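Local coordinates for protein putative oxidoreductase (Gluconobacter oxydans, PDB 3WJ7) that probably works as an NAD(P)-dependent reductase of the extended short-chain dehydrogenase/reductase (SDR) family, built on a Rossmann-type nucleotide-binding domain, at residues D14-T19 against V78-H83; R39-V44 against N57-V62; S66-L71 against T106-L111; V118-Y123 against P175-N180; E238-G243 against K315-A320. All blocks are in the same frame, centred on the assembly; numbering follows the deposited sequence.

Contact 1: residues D14-T19 against V78-H83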
# COMPACT_ATOMS: atom_id res chain seq x y z
N ASP A 14 21.12 -13.30 33.88
CA ASP A 14 20.01 -13.04 34.78
C ASP A 14 19.25 -11.80 34.32
O ASP A 14 18.48 -11.20 35.07
CB ASP A 14 20.58 -12.80 36.18
CG ASP A 14 21.97 -12.13 36.14
OD1 ASP A 14 22.19 -11.22 35.29
OD2 ASP A 14 22.86 -12.53 36.94
N VAL A 15 19.48 -11.42 33.06
CA VAL A 15 18.86 -10.20 32.53
C VAL A 15 17.54 -10.51 31.83
O VAL A 15 17.42 -11.51 31.12
CB VAL A 15 19.81 -9.45 31.58
CG1 VAL A 15 19.14 -8.19 31.06
CG2 VAL A 15 21.11 -9.12 32.28
N THR A 16 16.54 -9.67 32.11
CA THR A 16 15.27 -9.64 31.41
C THR A 16 15.29 -8.46 30.40
O THR A 16 15.45 -7.29 30.77
CB THR A 16 14.16 -9.57 32.45
OG1 THR A 16 14.18 -10.78 33.19
CG2 THR A 16 12.77 -9.43 31.84
N LEU A 17 15.22 -8.79 29.11
CA LEU A 17 15.12 -7.75 28.06
C LEU A 17 13.66 -7.51 27.71
O LEU A 17 12.95 -8.46 27.36
CB LEU A 17 15.90 -8.16 26.79
CG LEU A 17 15.79 -7.30 25.50
CD1 LEU A 17 16.47 -5.94 25.63
CD2 LEU A 17 16.40 -8.03 24.31
N VAL A 18 13.18 -6.26 27.80
CA VAL A 18 11.85 -5.94 27.27
C VAL A 18 11.97 -4.97 26.13
O VAL A 18 12.77 -4.07 26.20
CB VAL A 18 10.80 -5.47 28.33
CG1 VAL A 18 11.32 -5.42 29.75
CG2 VAL A 18 10.10 -4.18 27.89
N THR A 19 11.24 -5.19 25.04
CA THR A 19 11.26 -4.26 23.92
C THR A 19 9.97 -3.51 24.00
O THR A 19 9.09 -3.93 24.75
CB THR A 19 11.23 -4.97 22.56
OG1 THR A 19 9.98 -5.64 22.41
CG2 THR A 19 12.39 -5.94 22.45
N VAL A 78 21.20 -12.35 28.26
CA VAL A 78 19.74 -12.26 28.50
C VAL A 78 19.05 -13.64 28.67
O VAL A 78 19.13 -14.48 27.81
CB VAL A 78 19.04 -11.46 27.35
CG1 VAL A 78 17.51 -11.55 27.45
CG2 VAL A 78 19.53 -10.01 27.31
N LYS A 79 18.35 -13.86 29.77
CA LYS A 79 17.70 -15.14 30.01
C LYS A 79 16.25 -15.15 29.47
O LYS A 79 15.74 -16.21 29.03
CB LYS A 79 17.71 -15.41 31.53
CG LYS A 79 16.85 -16.59 32.01
CD LYS A 79 16.76 -16.66 33.53
CE LYS A 79 16.28 -18.03 34.01
NZ LYS A 79 15.35 -17.92 35.18
N ILE A 80 15.60 -13.99 29.57
CA ILE A 80 14.17 -13.81 29.34
C ILE A 80 13.89 -12.55 28.50
O ILE A 80 14.43 -11.45 28.75
CB ILE A 80 13.39 -13.67 30.66
CG1 ILE A 80 13.39 -14.99 31.47
CG2 ILE A 80 11.95 -13.25 30.41
CD1 ILE A 80 13.34 -14.70 32.96
N LEU A 81 13.03 -12.75 27.52
CA LEU A 81 12.65 -11.74 26.59
C LEU A 81 11.12 -11.58 26.60
O LEU A 81 10.36 -12.54 26.43
CB LEU A 81 13.14 -12.09 25.20
CG LEU A 81 12.55 -11.17 24.12
CD1 LEU A 81 13.03 -9.73 24.30
CD2 LEU A 81 12.89 -11.68 22.73
N PHE A 82 10.72 -10.33 26.84
CA PHE A 82 9.36 -9.83 26.62
C PHE A 82 9.36 -8.98 25.35
O PHE A 82 9.93 -7.89 25.34
CB PHE A 82 8.91 -8.98 27.79
CG PHE A 82 8.62 -9.76 29.00
CD1 PHE A 82 7.33 -10.15 29.30
CD2 PHE A 82 9.67 -10.16 29.84
CE1 PHE A 82 7.06 -10.91 30.46
CE2 PHE A 82 9.41 -10.93 30.97
CZ PHE A 82 8.10 -11.29 31.30
N HIS A 83 8.73 -9.47 24.30
CA HIS A 83 8.63 -8.70 23.06
C HIS A 83 7.32 -7.97 23.05
O HIS A 83 6.30 -8.58 22.83
CB HIS A 83 8.69 -9.60 21.82
CG HIS A 83 8.62 -8.83 20.53
ND1 HIS A 83 8.89 -7.48 20.45
CD2 HIS A 83 8.33 -9.24 19.26
CE1 HIS A 83 8.75 -7.08 19.20
NE2 HIS A 83 8.41 -8.13 18.46

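Contact 2: residues R39-V44 against N57-V62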
# COMPACT_ATOMS: atom_id res chain seq x y z
N ARG A 39 16.19 -8.02 36.69
CA ARG A 39 17.12 -7.00 36.23
C ARG A 39 16.74 -6.66 34.79
O ARG A 39 16.75 -7.52 33.90
CB ARG A 39 18.59 -7.47 36.29
CG ARG A 39 18.87 -8.68 37.16
CD ARG A 39 20.38 -8.87 37.30
NE ARG A 39 20.78 -9.89 38.29
CZ ARG A 39 22.02 -10.04 38.76
NH1 ARG A 39 23.01 -9.24 38.36
NH2 ARG A 39 22.28 -11.00 39.64
N LEU A 40 16.41 -5.40 34.56
CA LEU A 40 15.94 -4.98 33.25
C LEU A 40 16.98 -4.39 32.29
O LEU A 40 17.91 -3.67 32.68
CB LEU A 40 14.76 -4.03 33.41
CG LEU A 40 13.47 -4.54 34.06
CD1 LEU A 40 12.44 -3.43 34.03
CD2 LEU A 40 12.87 -5.77 33.38
N ARG A 41 16.85 -4.75 31.03
CA ARG A 41 17.47 -4.03 29.93
C ARG A 41 16.33 -3.61 28.95
O ARG A 41 15.44 -4.39 28.64
CB ARG A 41 18.56 -4.88 29.26
CG ARG A 41 19.27 -4.18 28.08
CD ARG A 41 20.36 -5.04 27.41
NE ARG A 41 21.35 -5.45 28.39
CZ ARG A 41 22.11 -6.53 28.32
NH1 ARG A 41 22.02 -7.38 27.30
NH2 ARG A 41 22.95 -6.78 29.32
N LEU A 42 16.34 -2.39 28.48
CA LEU A 42 15.21 -1.92 27.69
C LEU A 42 15.72 -1.61 26.30
O LEU A 42 16.61 -0.80 26.16
CB LEU A 42 14.58 -0.69 28.35
CG LEU A 42 14.14 -0.87 29.83
CD1 LEU A 42 13.53 0.39 30.40
CD2 LEU A 42 13.21 -2.04 30.07
N LEU A 43 15.22 -2.27 25.27
CA LEU A 43 15.63 -1.92 23.93
C LEU A 43 14.82 -0.70 23.54
O LEU A 43 13.61 -0.67 23.75
CB LEU A 43 15.38 -3.06 22.95
CG LEU A 43 15.87 -2.84 21.52
CD1 LEU A 43 17.37 -3.12 21.35
CD2 LEU A 43 15.06 -3.70 20.54
N VAL A 44 15.51 0.31 23.02
CA VAL A 44 14.89 1.53 22.49
C VAL A 44 15.47 1.89 21.12
O VAL A 44 16.61 1.47 20.80
CB VAL A 44 15.15 2.73 23.41
CG1 VAL A 44 14.49 2.53 24.77
CG2 VAL A 44 16.66 2.97 23.53
N ASN A 57 15.35 2.03 37.04
CA ASN A 57 16.78 1.79 36.99
C ASN A 57 16.89 0.63 36.02
O ASN A 57 16.37 -0.47 36.29
CB ASN A 57 17.41 1.53 38.37
CG ASN A 57 16.75 0.38 39.14
OD1 ASN A 57 15.54 0.39 39.38
ND2 ASN A 57 17.55 -0.59 39.55
N ALA A 58 17.47 0.90 34.86
CA ALA A 58 17.48 -0.08 33.79
C ALA A 58 18.65 0.12 32.83
O ALA A 58 18.98 1.25 32.45
CB ALA A 58 16.16 -0.02 33.04
N GLU A 59 19.27 -0.99 32.44
CA GLU A 59 20.20 -0.90 31.32
C GLU A 59 19.40 -0.51 30.06
O GLU A 59 18.26 -0.97 29.81
CB GLU A 59 20.96 -2.19 31.11
CG GLU A 59 21.99 -2.51 32.18
CD GLU A 59 22.35 -4.00 32.20
OE1 GLU A 59 22.30 -4.63 31.10
OE2 GLU A 59 22.66 -4.53 33.30
N LEU A 60 20.00 0.36 29.26
CA LEU A 60 19.40 0.72 28.01
C LEU A 60 20.25 0.19 26.88
O LEU A 60 21.43 0.48 26.80
CB LEU A 60 19.23 2.23 27.93
CG LEU A 60 17.97 2.61 28.70
CD1 LEU A 60 18.25 3.74 29.69
CD2 LEU A 60 16.85 2.96 27.74
N ALA A 61 19.65 -0.62 26.02
CA ALA A 61 20.27 -1.02 24.76
C ALA A 61 19.56 -0.30 23.62
O ALA A 61 18.33 -0.19 23.62
CB ALA A 61 20.21 -2.53 24.55
N VAL A 62 20.35 0.21 22.69
CA VAL A 62 19.88 0.87 21.48
C VAL A 62 19.99 -0.13 20.31
O VAL A 62 21.00 -0.81 20.14
CB VAL A 62 20.69 2.16 21.20
CG1 VAL A 62 20.16 2.90 19.97
CG2 VAL A 62 20.65 3.08 22.42

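Contact 3: residues S66-L71 against T106-L111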
# COMPACT_ATOMS: atom_id res chain seq x y z
N SER A 66 14.62 -4.26 12.43
CA SER A 66 14.90 -4.53 11.02
C SER A 66 16.38 -4.88 10.70
O SER A 66 16.65 -5.41 9.62
CB SER A 66 14.36 -3.42 10.11
OG SER A 66 14.39 -2.15 10.75
N ASP A 67 17.30 -4.62 11.62
CA ASP A 67 18.72 -4.96 11.45
C ASP A 67 19.31 -5.82 12.56
O ASP A 67 19.71 -5.30 13.63
CB ASP A 67 19.60 -3.73 11.18
CG ASP A 67 19.11 -2.50 11.90
OD1 ASP A 67 19.97 -1.69 12.31
OD2 ASP A 67 17.88 -2.32 12.06
N PRO A 68 19.38 -7.14 12.30
CA PRO A 68 19.81 -8.24 13.19
C PRO A 68 21.19 -8.10 13.85
O PRO A 68 21.53 -8.86 14.76
CB PRO A 68 19.78 -9.48 12.26
CG PRO A 68 18.83 -9.13 11.14
CD PRO A 68 18.95 -7.64 10.97
N ASP A 69 21.99 -7.13 13.39
CA ASP A 69 23.32 -6.93 13.95
C ASP A 69 23.27 -6.21 15.30
O ASP A 69 24.06 -6.52 16.19
CB ASP A 69 24.22 -6.17 12.96
CG ASP A 69 23.58 -4.87 12.44
OD1 ASP A 69 22.34 -4.81 12.26
OD2 ASP A 69 24.33 -3.91 12.22
N THR A 70 22.35 -5.25 15.46
CA THR A 70 22.23 -4.48 16.71
C THR A 70 21.50 -5.24 17.81
O THR A 70 21.47 -4.80 18.96
CB THR A 70 21.51 -3.13 16.51
OG1 THR A 70 20.21 -3.37 15.94
CG2 THR A 70 22.31 -2.23 15.61
N LEU A 71 20.93 -6.39 17.45
CA LEU A 71 20.16 -7.19 18.39
C LEU A 71 21.01 -8.13 19.22
O LEU A 71 20.72 -8.33 20.40
CB LEU A 71 19.07 -8.00 17.68
CG LEU A 71 18.11 -7.20 16.81
CD1 LEU A 71 17.20 -8.14 16.07
CD2 LEU A 71 17.30 -6.21 17.61
N THR A 106 9.89 -8.86 14.10
CA THR A 106 9.56 -9.90 15.04
C THR A 106 10.32 -11.20 14.73
O THR A 106 10.77 -11.89 15.64
CB THR A 106 8.04 -10.11 15.00
OG1 THR A 106 7.42 -8.96 15.59
CG2 THR A 106 7.59 -11.35 15.70
N ARG A 107 10.40 -11.55 13.46
CA ARG A 107 11.18 -12.69 13.03
C ARG A 107 12.68 -12.44 13.40
O ARG A 107 13.30 -13.27 14.07
CB ARG A 107 10.96 -12.95 11.54
CG ARG A 107 11.59 -14.23 11.00
CD ARG A 107 11.54 -14.26 9.48
NE ARG A 107 12.02 -15.55 8.94
CZ ARG A 107 12.07 -15.89 7.63
NH1 ARG A 107 11.67 -15.07 6.66
NH2 ARG A 107 12.53 -17.09 7.30
N ASN A 108 13.26 -11.29 13.05
CA ASN A 108 14.63 -11.07 13.42
C ASN A 108 14.81 -11.22 14.99
O ASN A 108 15.73 -11.92 15.48
CB ASN A 108 15.13 -9.71 12.88
CG ASN A 108 15.15 -9.65 11.32
OD1 ASN A 108 15.22 -10.68 10.64
ND2 ASN A 108 15.09 -8.44 10.76
N LEU A 109 13.93 -10.57 15.75
CA LEU A 109 14.07 -10.61 17.16
C LEU A 109 14.02 -12.06 17.65
O LEU A 109 14.90 -12.50 18.43
CB LEU A 109 12.98 -9.79 17.84
CG LEU A 109 13.14 -9.78 19.36
CD1 LEU A 109 14.45 -9.10 19.75
CD2 LEU A 109 11.96 -9.06 20.01
N MET A 110 13.00 -12.80 17.20
CA MET A 110 12.84 -14.20 17.60
C MET A 110 14.05 -15.09 17.21
O MET A 110 14.54 -15.86 18.02
CB MET A 110 11.54 -14.77 17.03
CG MET A 110 10.26 -14.16 17.59
SD MET A 110 10.08 -14.01 19.39
CE MET A 110 10.27 -12.26 19.62
N LEU A 111 14.51 -14.98 15.97
CA LEU A 111 15.68 -15.72 15.56
C LEU A 111 16.92 -15.30 16.36
O LEU A 111 17.70 -16.16 16.76
CB LEU A 111 15.90 -15.57 14.08
CG LEU A 111 14.94 -16.21 13.05
CD1 LEU A 111 15.43 -15.92 11.62
CD2 LEU A 111 14.83 -17.70 13.27

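Contact 4: residues V118-Y123 against P175-N180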
# COMPACT_ATOMS: atom_id res chain seq x y z
N VAL A 118 18.54 -17.29 24.58
CA VAL A 118 17.47 -16.88 25.53
C VAL A 118 16.62 -18.08 25.90
O VAL A 118 16.26 -18.85 25.03
CB VAL A 118 16.57 -15.74 24.94
CG1 VAL A 118 15.27 -15.58 25.73
CG2 VAL A 118 17.34 -14.42 24.88
N GLU A 119 16.29 -18.23 27.18
CA GLU A 119 15.62 -19.44 27.66
C GLU A 119 14.13 -19.35 27.52
O GLU A 119 13.46 -20.36 27.31
CB GLU A 119 15.92 -19.69 29.16
CG GLU A 119 17.31 -20.25 29.45
CD GLU A 119 17.70 -20.15 30.93
OE1 GLU A 119 16.88 -20.50 31.82
OE2 GLU A 119 18.85 -19.72 31.21
N LYS A 120 13.60 -18.14 27.72
CA LYS A 120 12.16 -17.95 27.64
C LYS A 120 11.77 -16.61 27.00
O LYS A 120 12.35 -15.56 27.32
CB LYS A 120 11.49 -18.15 28.99
CG LYS A 120 10.05 -18.63 28.82
CD LYS A 120 9.51 -19.22 30.12
CE LYS A 120 9.71 -20.74 30.19
NZ LYS A 120 8.77 -21.27 31.20
N ILE A 121 10.78 -16.68 26.11
CA ILE A 121 10.33 -15.54 25.35
C ILE A 121 8.86 -15.40 25.61
O ILE A 121 8.10 -16.37 25.52
CB ILE A 121 10.60 -15.76 23.85
CG1 ILE A 121 12.10 -15.76 23.62
CG2 ILE A 121 9.99 -14.64 22.99
CD1 ILE A 121 12.51 -16.38 22.31
N ILE A 122 8.44 -14.21 25.98
CA ILE A 122 7.01 -13.95 26.03
C ILE A 122 6.68 -12.96 24.94
O ILE A 122 7.22 -11.82 24.90
CB ILE A 122 6.62 -13.36 27.36
CG1 ILE A 122 6.78 -14.42 28.44
CG2 ILE A 122 5.18 -12.83 27.35
CD1 ILE A 122 6.87 -13.62 29.70
N TYR A 123 5.81 -13.40 24.04
CA TYR A 123 5.45 -12.61 22.91
C TYR A 123 4.10 -11.95 23.13
O TYR A 123 3.07 -12.63 23.37
CB TYR A 123 5.41 -13.47 21.66
CG TYR A 123 4.94 -12.64 20.48
CD1 TYR A 123 5.62 -11.49 20.12
CD2 TYR A 123 3.79 -12.97 19.81
CE1 TYR A 123 5.20 -10.71 19.06
CE2 TYR A 123 3.36 -12.20 18.75
CZ TYR A 123 4.07 -11.08 18.39
OH TYR A 123 3.64 -10.34 17.35
N PRO A 175 11.43 -20.94 22.43
CA PRO A 175 10.75 -21.24 23.68
C PRO A 175 9.77 -20.12 24.05
O PRO A 175 9.92 -19.47 25.09
CB PRO A 175 11.91 -21.32 24.67
CG PRO A 175 12.93 -20.39 24.10
CD PRO A 175 12.85 -20.60 22.62
N ALA A 176 8.81 -19.87 23.16
CA ALA A 176 7.90 -18.72 23.30
C ALA A 176 6.51 -19.08 23.83
O ALA A 176 5.93 -20.14 23.49
CB ALA A 176 7.79 -17.94 21.98
N ILE A 177 6.01 -18.20 24.68
CA ILE A 177 4.66 -18.24 25.19
C ILE A 177 4.00 -16.99 24.65
O ILE A 177 4.59 -15.90 24.73
CB ILE A 177 4.71 -18.16 26.72
CG1 ILE A 177 5.30 -19.44 27.31
CG2 ILE A 177 3.36 -17.75 27.28
CD1 ILE A 177 5.70 -19.39 28.79
N ILE A 178 2.78 -17.12 24.12
CA ILE A 178 2.03 -16.00 23.54
C ILE A 178 0.87 -15.50 24.41
O ILE A 178 0.02 -16.26 24.89
CB ILE A 178 1.44 -16.35 22.17
CG1 ILE A 178 2.52 -16.93 21.27
CG2 ILE A 178 0.73 -15.13 21.54
CD1 ILE A 178 1.99 -17.41 19.92
N VAL A 179 0.79 -14.18 24.47
CA VAL A 179 -0.20 -13.44 25.19
C VAL A 179 -0.95 -12.57 24.13
O VAL A 179 -0.36 -12.06 23.17
CB VAL A 179 0.62 -12.70 26.25
CG1 VAL A 179 0.34 -11.23 26.38
CG2 VAL A 179 0.63 -13.47 27.58
N ASN A 180 -2.27 -12.47 24.28
CA ASN A 180 -3.16 -11.73 23.40
C ASN A 180 -4.01 -10.75 24.25
O ASN A 180 -5.13 -11.06 24.64
CB ASN A 180 -4.08 -12.70 22.66
CG ASN A 180 -3.33 -13.75 21.83
OD1 ASN A 180 -3.24 -13.63 20.59
ND2 ASN A 180 -2.83 -14.79 22.49

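Contact 5: residues E238-G243 against K315-A320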
# COMPACT_ATOMS: atom_id res chain seq x y z
N GLU A 238 1.61 -22.10 24.00
CA GLU A 238 0.24 -21.71 24.23
C GLU A 238 0.07 -20.20 24.05
O GLU A 238 1.02 -19.42 24.23
CB GLU A 238 -0.17 -22.09 25.65
CG GLU A 238 -0.06 -23.58 26.01
CD GLU A 238 -0.95 -24.48 25.16
OE1 GLU A 238 -0.38 -25.35 24.48
OE2 GLU A 238 -2.19 -24.29 25.14
N LYS A 239 -1.16 -19.80 23.68
CA LYS A 239 -1.63 -18.42 23.68
C LYS A 239 -2.54 -18.21 24.86
O LYS A 239 -3.34 -19.10 25.23
CB LYS A 239 -2.55 -18.12 22.48
CG LYS A 239 -2.05 -18.40 21.08
CD LYS A 239 -3.30 -18.63 20.24
CE LYS A 239 -3.12 -18.27 18.77
NZ LYS A 239 -3.82 -19.28 17.90
N TYR A 240 -2.54 -17.00 25.38
CA TYR A 240 -3.49 -16.67 26.43
C TYR A 240 -4.09 -15.33 26.21
O TYR A 240 -3.37 -14.34 26.12
CB TYR A 240 -2.81 -16.70 27.81
CG TYR A 240 -2.06 -17.97 28.15
CD1 TYR A 240 -0.74 -18.17 27.70
CD2 TYR A 240 -2.64 -18.96 28.95
CE1 TYR A 240 -0.03 -19.34 28.02
CE2 TYR A 240 -1.94 -20.13 29.28
CZ TYR A 240 -0.65 -20.31 28.83
OH TYR A 240 0.04 -21.45 29.16
N ILE A 241 -5.41 -15.28 26.07
CA ILE A 241 -6.14 -13.99 25.95
C ILE A 241 -6.07 -13.22 27.27
O ILE A 241 -6.31 -13.79 28.32
CB ILE A 241 -7.63 -14.23 25.59
CG1 ILE A 241 -7.74 -14.74 24.16
CG2 ILE A 241 -8.43 -12.94 25.71
CD1 ILE A 241 -8.95 -15.59 23.87
N LEU A 242 -5.72 -11.94 27.22
CA LEU A 242 -5.68 -11.15 28.41
C LEU A 242 -6.73 -10.08 28.29
O LEU A 242 -6.41 -8.94 28.00
CB LEU A 242 -4.30 -10.55 28.61
CG LEU A 242 -3.10 -11.49 28.90
CD1 LEU A 242 -1.85 -10.67 29.26
CD2 LEU A 242 -3.37 -12.60 29.99
N GLY A 243 -8.00 -10.44 28.50
CA GLY A 243 -9.11 -9.49 28.38
C GLY A 243 -9.53 -8.97 29.73
O GLY A 243 -8.99 -9.40 30.74
N LYS A 315 -8.03 -19.80 34.65
CA LYS A 315 -7.81 -21.10 35.24
C LYS A 315 -6.34 -21.39 35.26
O LYS A 315 -5.80 -21.78 36.28
CB LYS A 315 -8.50 -22.19 34.41
CG LYS A 315 -9.98 -21.90 34.17
CD LYS A 315 -10.67 -23.03 33.42
CE LYS A 315 -12.06 -22.58 32.97
NZ LYS A 315 -12.58 -23.51 31.93
N GLU A 316 -5.69 -21.20 34.12
CA GLU A 316 -4.34 -21.71 33.94
C GLU A 316 -3.28 -20.79 34.52
O GLU A 316 -2.12 -21.19 34.65
CB GLU A 316 -4.05 -22.00 32.47
CG GLU A 316 -5.12 -22.86 31.81
CD GLU A 316 -4.70 -24.30 31.62
OE1 GLU A 316 -4.42 -25.00 32.63
OE2 GLU A 316 -4.67 -24.73 30.44
N LEU A 317 -3.65 -19.57 34.89
CA LEU A 317 -2.59 -18.63 35.30
C LEU A 317 -2.92 -17.89 36.55
O LEU A 317 -2.04 -17.22 37.10
CB LEU A 317 -2.28 -17.60 34.19
CG LEU A 317 -1.87 -17.91 32.75
CD1 LEU A 317 -1.35 -16.61 32.16
CD2 LEU A 317 -0.80 -18.99 32.58
N GLY A 318 -4.19 -17.94 36.96
CA GLY A 318 -4.69 -17.08 38.04
C GLY A 318 -4.67 -15.58 37.71
O GLY A 318 -4.35 -14.75 38.58
N TYR A 319 -4.99 -15.25 36.47
CA TYR A 319 -5.19 -13.89 35.97
C TYR A 319 -6.49 -13.31 36.50
O TYR A 319 -7.52 -13.95 36.39
CB TYR A 319 -5.28 -13.98 34.44
CG TYR A 319 -5.64 -12.73 33.70
CD1 TYR A 319 -4.84 -11.57 33.82
CD2 TYR A 319 -6.73 -12.70 32.87
CE1 TYR A 319 -5.16 -10.41 33.12
CE2 TYR A 319 -7.06 -11.56 32.15
CZ TYR A 319 -6.26 -10.43 32.26
OH TYR A 319 -6.62 -9.33 31.60
N ALA A 320 -6.47 -12.10 37.05
CA ALA A 320 -7.70 -11.57 37.71
C ALA A 320 -7.96 -10.14 37.29
O ALA A 320 -7.65 -9.21 38.03
CB ALA A 320 -7.59 -11.67 39.25

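Contact 1: residues D14-T19 against V78-H83
The carbonyl oxygen of V15 is gripped by two successive amides of the neighbouring strand: K79 N donates to V15 O at 2.9 Å, and I80 N adds a weak bond to the same oxygen. This double use marks a beta bulge, where the parallel register slips by one residue. Beyond it the ladder is regular, L17 N bonding to I80 O at 2.8 Å, F82 N to L17 O and T19 N to F82 O. On one face of the pair, L17 and L81 both carry CG anti to the backbone N (chi1 172° and 170°), which lays them side by side with L17 CD2 3.8 Å from L81 CD1. V78 CG1 adds to this oily patch, resting 3.8 Å from L17 CB. On the other face T16 CG2 comes up to the edge of the F82 ring, 3.8 Å from F82 CD2, while T16 OG1 hydrogen-bonds to H38 ND1. At the strand ends T19 OG1 meets H83 ND1 in the plane of the imidazole at 2.9 Å, and the same hydroxyl bonds to V84 N; H83 NE2 reaches T106 OG1. T19 opens the glycine-rich TGxxGxxG motif of extended SDR enzymes. Beta-branched, leucine and phenylalanine side chains make both faces apolar, whereas the hydroxyl–imidazole pair implies that the start of the probable dinucleotide-binding loop is tied by polar bonds to the strand beside it.

Contact 2: residues R39-V44 against N57-V62
R41 and E59 sit opposite each other on neighbouring parallel strands, and the arginine touches its partner strand over most of its length. Its CB lies 4.1 Å from E59 CB, CG packs against E59 CB and A61 CB, and CD comes 3.8 Å from A61 CB, where a small methyl leaves the arginine chain room to pass. A turn at chi3 (-57°) then sets NE on course for the carboxylate. NE and NH2 grip E59 OE1 side-on at 3.0 and 2.9 Å, with that oxygen in the guanidinium plane and the two flat groups nearly coplanar. The third nitrogen, NH1, bonds to the carbonyls of K76 and A74. An alanine here would probably leave the E59 carboxylate without its charged mate and the carbonyls of K76 and A74 without this donor, and take away the arginine's packing on the A61 methyl. On the reverse face leucine and valine do the work: L42 CD1 meets A58 CB at 3.7 Å, and V44 CG1 meets L60 CD2 at 3.8 Å. Strand 39-44 lies between strands 15-18 and 59-62, with helix 24-35 packed on L40 and helix 71-75 resting A74 on L43 and A61.

Contact 3: residues S66-L71 against T106-L111
P68 sets the CG corner of its ring over the carboxamide of N108, the two side chains crossing obliquely, with CG 3.7 Å from N108 CG and almost as near to ND2 (3.8 Å) and OD1 (4.0 Å), so the proline carbon stands above the flat of the amide. N108 holds its CG anti to its own carbonyl carbon (chi1 -64°), which carries the amide toward the loop; there ND2 hydrogen-bonds to the carbonyl of L65, while S66 O stays 3.6 Å from ND2 without bonding. An asparagine suits the spot because it offers a donor for the loop backbone and a flat surface for the proline. L71 approaches from another direction, its CD1 touching N108 CB at 4.1 Å and the helix backbone at N108 C and L109 N. The loop keeps its shape through a type I turn from D67 to T70, in which D67 O accepts from both T70 N and T70 OG1. Proline fits the second place of such a turn, where its fixed phi is already right. In this Rossmann fold the loop from strand 59-62 to helix 71-75 packs against helix 95-115, both helices lying on one side of the parallel part of the sheet.

Contact 4: residues V118-Y123 against P175-N180
I121 and Y123 exchange four backbone hydrogen bonds with the strand beside them. I177 N donates to I121 O at 2.9 Å and Y123 N to I177 O at the same distance; V179 N reaches Y123 O at 3.0 Å. The bond that begins the ladder runs from I121 N to P175 O at 3.1 Å. Proline is tolerated at this start because the ladder uses its carbonyl as acceptor and asks no N-H of it. Around the ladder the side chains pair by face. On one, I121 CB meets A176 CB at 4.0 Å, and Y123 lies side by side with I178, Y123 CD2 4.1 Å from I178 CG2. On the other, K120 CD touches I177 CD1 at 4.0 Å, the two chains crossing. Beta-branched isoleucine and valine suit the extended backbone and fill the layer between sheet and helices. Strand 120-124 runs between strands 78-83 and 176-185, joined to the latter by a crossover through helix 153-172. That helix packs on Y123 and I178, while helix 220-233 covers I122, I177 and V179 from the other side.

Contact 5: residues E238-G243 against K315-A320
L242 and Y319 meet face-on: L242 CD2 stands over the centre of the Y319 ring, 4.1 Å from the centroid and only 5° off its normal, a CH-pi contact. At the far end of that ring the hydroxyl donates from Y319 OH to G243 O at 2.5 Å, from above the carbonyl plane. Tyrosine fits here by offering an aromatic face to the leucine and a donor to a buried backbone oxygen. A second CH-pi pair lies nearer the helix, with L317 CD2 4.1 Å from the centroid of the Y240 ring, while E316 CB sits at that ring's edge, 4.3 Å from Y240 CE2. An alanine at Y319 would probably leave G243 O without this donor and open a gap beside the L242 methyl. Further out, G318 leaves the helix with positive phi, a conformation glycine adopts easily, and Y319 then turns back to the strand with its CG anti to the backbone N (chi1 174°). Y240 OH bonds to K235 N, and K312 adds a cation-pi contact to the Y240 ring and a salt bridge to E238. G243 N is held by S310 OG. Strand 239-248 pairs in parallel with strand 176-185 and antiparallel with strand 214-219, while helix 311-317 packs across it through A313 on Y240, L242 and Y319.

How the contacts relate
Contacts 1, 2 and 4 are parallel strand pairs of one sheet. Contacts 1 and 2 meet where strand 15-18 bonds to 39-44, and contacts 1 and 4 where 78-83 bonds to 120-124. Contacts 1 and 4 lie in the buried core and combine backbone ladders with apolar side chains, contact 1 adding a buried hydroxyl–imidazole bond; contact 2, toward the sheet's edge, is partly exposed and adds a salt bridge. Contact 3, partly buried, is a looser loop-to-helix packing without a direct hydrogen bond across it, yet its helix touches contact 1 at H83 and contact 4 at I121. Contact 5, also buried, sets strand 239-248, neighbour of 176-185, against a helix end through aromatic faces.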